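Local coordinates for salicylic acid-binding protein 2 (Nicotiana tabacum, PDB 1XKL) that hydrolyses methyl salicylate to salicylic acid and methanol, a step required for systemic acquired resistance in plant immunity, at residues 102-107 with 205-210; 161-166 with 235-240. One frame throughout, in Å; residues are numbered along the deposited sequence.

Contact 1 (102-107 with 205-210). With STH (2-amino-4H-1,3-benzoxathiin-4-ol), chain E.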
# COMPACT_ATOMS: atom_id res chain seq x y z
N VAL A 102 9.32 23.17 -37.11
CA VAL A 102 8.16 23.91 -36.64
C VAL A 102 8.10 23.88 -35.11
O VAL A 102 8.14 22.81 -34.49
CB VAL A 102 6.85 23.29 -37.21
CG1 VAL A 102 5.65 24.14 -36.82
CG2 VAL A 102 6.96 23.20 -38.73
N PHE A 103 8.00 25.07 -34.52
CA PHE A 103 7.93 25.21 -33.08
C PHE A 103 6.53 25.63 -32.67
O PHE A 103 6.15 26.79 -32.81
CB PHE A 103 8.98 26.23 -32.58
CG PHE A 103 10.41 25.83 -32.86
CD1 PHE A 103 10.97 26.00 -34.12
CD2 PHE A 103 11.18 25.22 -31.87
CE1 PHE A 103 12.27 25.58 -34.39
CE2 PHE A 103 12.47 24.79 -32.12
CZ PHE A 103 13.02 24.97 -33.39
N LEU A 104 5.76 24.67 -32.17
CA LEU A 104 4.39 24.92 -31.74
C LEU A 104 4.40 25.30 -30.27
O LEU A 104 4.65 24.44 -29.41
CB LEU A 104 3.54 23.66 -31.96
CG LEU A 104 2.12 23.69 -31.42
CD1 LEU A 104 1.29 24.74 -32.18
CD2 LEU A 104 1.51 22.30 -31.60
N ALA A 105 4.13 26.57 -29.98
CA ALA A 105 4.11 27.07 -28.61
C ALA A 105 5.22 26.36 -27.84
O ALA A 105 5.02 25.86 -26.74
CB ALA A 105 2.76 26.80 -27.97
N ALA A 106 6.40 26.34 -28.46
CA ALA A 106 7.56 25.68 -27.91
C ALA A 106 8.65 26.62 -27.42
O ALA A 106 8.53 27.86 -27.48
CB ALA A 106 8.15 24.77 -28.98
N PHE A 107 9.71 26.01 -26.92
CA PHE A 107 10.89 26.74 -26.47
C PHE A 107 11.80 26.60 -27.67
O PHE A 107 12.15 25.49 -28.06
CB PHE A 107 11.52 26.09 -25.24
CG PHE A 107 10.77 26.33 -23.97
CD1 PHE A 107 10.32 25.26 -23.20
CD2 PHE A 107 10.52 27.63 -23.53
CE1 PHE A 107 9.63 25.48 -22.02
CE2 PHE A 107 9.84 27.87 -22.34
CZ PHE A 107 9.39 26.78 -21.58
N ILE A 205 4.65 28.58 -34.53
CA ILE A 205 3.19 28.66 -34.50
C ILE A 205 2.80 29.12 -33.12
O ILE A 205 3.02 28.42 -32.12
CB ILE A 205 2.50 27.28 -34.82
CG1 ILE A 205 2.93 26.78 -36.20
CG2 ILE A 205 0.99 27.45 -34.81
CD1 ILE A 205 2.23 25.49 -36.64
N VAL A 206 2.25 30.32 -33.06
CA VAL A 206 1.83 30.93 -31.80
C VAL A 206 0.41 30.56 -31.42
O VAL A 206 -0.49 30.58 -32.26
CB VAL A 206 1.88 32.48 -31.89
CG1 VAL A 206 1.35 33.08 -30.60
CG2 VAL A 206 3.30 32.94 -32.17
N CYS A 207 0.21 30.24 -30.14
CA CYS A 207 -1.10 29.90 -29.61
C CYS A 207 -1.49 31.04 -28.67
O CYS A 207 -1.12 31.06 -27.50
CB CYS A 207 -1.03 28.55 -28.88
SG CYS A 207 -0.57 27.17 -29.98
N THR A 208 -2.24 31.99 -29.24
CA THR A 208 -2.70 33.20 -28.55
C THR A 208 -3.29 33.02 -27.16
O THR A 208 -3.15 33.90 -26.32
CB THR A 208 -3.73 34.00 -29.41
OG1 THR A 208 -5.00 33.34 -29.39
CG2 THR A 208 -3.26 34.12 -30.85
N GLU A 209 -3.95 31.90 -26.91
CA GLU A 209 -4.56 31.70 -25.60
C GLU A 209 -3.76 30.82 -24.66
O GLU A 209 -4.25 30.40 -23.62
CB GLU A 209 -5.96 31.11 -25.79
CG GLU A 209 -6.87 31.99 -26.62
CD GLU A 209 -7.00 33.38 -26.04
OE1 GLU A 209 -7.39 33.49 -24.86
OE2 GLU A 209 -6.73 34.36 -26.77
N ASP A 210 -2.51 30.56 -25.02
CA ASP A 210 -1.64 29.73 -24.20
C ASP A 210 -1.41 30.34 -22.82
O ASP A 210 -1.01 31.50 -22.72
CB ASP A 210 -0.29 29.57 -24.89
CG ASP A 210 0.48 28.37 -24.38
OD1 ASP A 210 0.45 28.11 -23.16
OD2 ASP A 210 1.13 27.70 -25.21
C8 STH E . 7.40 22.36 -20.95
O8 STH E . 8.74 22.31 -20.73
C1 STH E . 6.53 23.41 -20.34
C2 STH E . 5.07 23.41 -20.61
C3 STH E . 4.25 24.42 -20.02
C4 STH E . 4.82 25.40 -19.15
C5 STH E . 6.22 25.40 -18.88
C6 STH E . 7.06 24.42 -19.45
C7 STH E . 5.32 21.69 -22.32
O2 STH E . 4.48 22.46 -21.47
N7 STH E . 4.67 20.50 -22.59
S7 STH E . 6.82 21.41 -21.80
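Two neighbouring parallel strands of the alpha/beta-hydrolase sheet meet here at their C-terminal ends, where the second leads to the charge-relay aspartate, Asp210. Segments 102-104 and 205-207 run almost exactly parallel, at 4°. Ile205 sits between two residues of the other strand, as parallel pairing requires. Its N-H reaches Phe103 O at 2.9 Å, from above the carbonyl plane. Its own O accepts from Ala105 N at 3.0 Å, nearly along the C=O axis and with a straight N-H (165°).

Leu104 and Ile205 place their side chains on the same face of the sheet and cross obliquely. Leu104 CG is anti to the backbone N (chi1 173°), which carries CD1 across to the other strand. There CD1 touches Ile205 CG2 at 3.8 Å and Cys207 SG, also at 3.8 Å. The other branch of Ile205 extends to its CD1, which meets Val102 CG1 at 3.7 Å.

Past the paired residues, Ala105 still faces the second segment: its CB lies 3.3 Å from Asp210 OD2. The type I turn Cys207-Asp210 is closed by Asp210 N to Cys207 O. The carboxylate is gripped on both oxygens: OD2 accepts from His238 ND1, and OD1 from the backbone N of Gly212 and Ile213. These bonds fix its rotation and probably help keep it ionised. Phe107 enters the ligand pocket, with STH O8 at its ring edge, 3.5 Å from CE1.

Strand 75-80 pairs with the other side of strand 98-104. Helix 245-258 covers Val102, Leu104 and Ile205 through Leu248, Leu252 and Ile255. Helix 215-225 packs on Val206 and Ala105, and Ile205 also touches strand 229-233.

Contact 2 (161-166 with 235-240). With STH (2-amino-4H-1,3-benzoxathiin-4-ol), chain E.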
# COMPACT_ATOMS: atom_id res chain seq x y z
N TYR A 161 -4.75 23.08 -20.35
CA TYR A 161 -5.96 22.61 -21.02
C TYR A 161 -7.22 23.45 -20.76
O TYR A 161 -8.33 22.96 -20.93
CB TYR A 161 -6.25 21.16 -20.60
CG TYR A 161 -5.19 20.14 -20.97
CD1 TYR A 161 -3.90 20.21 -20.43
CD2 TYR A 161 -5.47 19.11 -21.87
CE1 TYR A 161 -2.91 19.28 -20.80
CE2 TYR A 161 -4.49 18.18 -22.24
CZ TYR A 161 -3.22 18.28 -21.70
OH TYR A 161 -2.24 17.39 -22.10
N GLN A 162 -7.06 24.72 -20.37
CA GLN A 162 -8.23 25.53 -20.05
C GLN A 162 -9.26 25.64 -21.18
O GLN A 162 -10.43 25.94 -20.92
CB GLN A 162 -7.80 26.93 -19.54
CG GLN A 162 -7.57 28.04 -20.57
CD GLN A 162 -6.21 27.99 -21.23
OE1 GLN A 162 -5.37 27.16 -20.89
NE2 GLN A 162 -6.00 28.87 -22.19
N LEU A 163 -8.84 25.38 -22.41
CA LEU A 163 -9.75 25.44 -23.56
C LEU A 163 -9.98 24.07 -24.20
O LEU A 163 -10.61 23.98 -25.25
CB LEU A 163 -9.20 26.41 -24.62
CG LEU A 163 -9.09 27.89 -24.27
CD1 LEU A 163 -8.46 28.67 -25.42
CD2 LEU A 163 -10.48 28.42 -23.96
N CYS A 164 -9.46 23.01 -23.59
CA CYS A 164 -9.66 21.68 -24.14
C CYS A 164 -10.90 21.05 -23.51
O CYS A 164 -11.46 21.59 -22.56
CB CYS A 164 -8.42 20.80 -23.89
SG CYS A 164 -6.91 21.35 -24.76
N SER A 165 -11.34 19.92 -24.05
CA SER A 165 -12.53 19.24 -23.54
C SER A 165 -12.24 18.52 -22.23
O SER A 165 -11.09 18.30 -21.87
CB SER A 165 -13.06 18.24 -24.57
OG SER A 165 -12.12 17.21 -24.80
N PRO A 166 -13.29 18.14 -21.49
CA PRO A 166 -13.05 17.43 -20.23
C PRO A 166 -12.45 16.05 -20.49
O PRO A 166 -11.78 15.49 -19.63
CB PRO A 166 -14.44 17.38 -19.59
CG PRO A 166 -15.38 17.46 -20.77
CD PRO A 166 -14.71 18.50 -21.64
N GLY A 235 -7.35 31.53 -30.54
CA GLY A 235 -8.27 30.76 -29.72
C GLY A 235 -7.76 29.44 -29.19
O GLY A 235 -8.51 28.70 -28.55
N ALA A 236 -6.49 29.14 -29.42
CA ALA A 236 -5.91 27.88 -28.96
C ALA A 236 -5.10 28.04 -27.68
O ALA A 236 -4.36 29.02 -27.51
CB ALA A 236 -5.04 27.28 -30.04
N ASP A 237 -5.24 27.07 -26.78
CA ASP A 237 -4.49 27.07 -25.54
C ASP A 237 -3.17 26.37 -25.83
O ASP A 237 -2.83 26.14 -26.99
CB ASP A 237 -5.24 26.35 -24.41
CG ASP A 237 -5.66 24.92 -24.77
OD1 ASP A 237 -5.12 24.33 -25.74
OD2 ASP A 237 -6.51 24.38 -24.05
N HIS A 238 -2.42 26.03 -24.78
CA HIS A 238 -1.14 25.38 -24.96
C HIS A 238 -1.20 24.07 -25.75
O HIS A 238 -0.24 23.71 -26.43
CB HIS A 238 -0.49 25.09 -23.60
CG HIS A 238 0.93 24.65 -23.69
ND1 HIS A 238 1.92 25.44 -24.22
CD2 HIS A 238 1.52 23.47 -23.37
CE1 HIS A 238 3.06 24.78 -24.23
NE2 HIS A 238 2.84 23.57 -23.72
N MSE A 239 -2.32 23.36 -25.65
CA MSE A 239 -2.47 22.08 -26.34
C MSE A 239 -3.23 22.21 -27.66
O MSE A 239 -4.30 21.61 -27.84
CB MSE A 239 -3.19 21.09 -25.43
CG MSE A 239 -2.31 19.98 -24.86
SE MSE A 239 -0.75 20.62 -23.90
CE MSE A 239 -1.62 21.93 -22.83
N ALA A 240 -2.67 22.97 -28.59
CA ALA A 240 -3.30 23.20 -29.88
C ALA A 240 -3.68 21.92 -30.63
O ALA A 240 -4.69 21.90 -31.32
CB ALA A 240 -2.40 24.08 -30.74
C8 STH E . 7.40 22.36 -20.95
O8 STH E . 8.74 22.31 -20.73
C1 STH E . 6.53 23.41 -20.34
C2 STH E . 5.07 23.41 -20.61
C3 STH E . 4.25 24.42 -20.02
C4 STH E . 4.82 25.40 -19.15
C5 STH E . 6.22 25.40 -18.88
C6 STH E . 7.06 24.42 -19.45
C7 STH E . 5.32 21.69 -22.32
O2 STH E . 4.48 22.46 -21.47
N7 STH E . 4.67 20.50 -22.59
S7 STH E . 6.82 21.41 -21.80
O HOH W 1 -3.08 27.25 -21.78
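Met239, a selenomethionine in this crystal, crosses obliquely over one face of the Tyr161 ring. Its CG lies 4.1 Å from the ring centroid, 26° off the normal, a CH-pi contact. Bends at chi2 and chi3 bring SE over the ring obliquely, a Met-aromatic contact, and set CE 3.6 Å from Tyr161 CE1. Tyr161 OH is hydrogen-bonded to His15 NE2.

Asp237 points into the type I turn Tyr161-Cys164. Its CG stands between the backbone N and the carbonyl carbon (chi1 55°). OD2 accepts from Leu163 N at 3.0 Å through its anti lone pair, and Cys164 SG lies 3.1 Å from the same oxygen. Gln162 and Leu163 each run past Asp237 in the opposite direction. The Gln162 amide is turned 64° from the carboxylate, and its NE2 lies 3.4 Å from Asp237 CB. A water donates to Gln162 OE1 and weakly accepts from His238 N.

The next residue, His238, is the charge-relay histidine. Its NE2 is hydrogen-bonded to Ser81 OG of the nucleophile and lies 3.0 Å from STH O2. Through Asp237 and Met239, on either side of His238 in sequence, the contact joins the turn after helix 153-160 to the catalytic histidine loop.

Leu160 of that helix touches His238 and Met239. Helix 240-243, whose N-cap is Met239, packs on Tyr161, Cys164 and Asp237 through Leu242 and Cys243.

Overall arrangement
From the N terminus, the chain first meets 102-107, at the end of a central strand, then 161-166, between helices 153-160 and 166-175. Contact 1 closes when 205-210 returns to the sheet beside the first strand. Contact 2 closes later, when 235-240 follows the edge strand 229-233. The segments alternate, so the two closures cross rather than nest. Their centres lie 12 Å apart. They join through the charge-relay pair Asp210 and His238, and Glu209 N is probably hydrogen-bonded to Ala236 O (3.0 Å). Contact 1 ties adjacent sheet strands; contact 2 ties the turn after helix 153-160 to the loop before helix 240-243. Both touch the bound ligand.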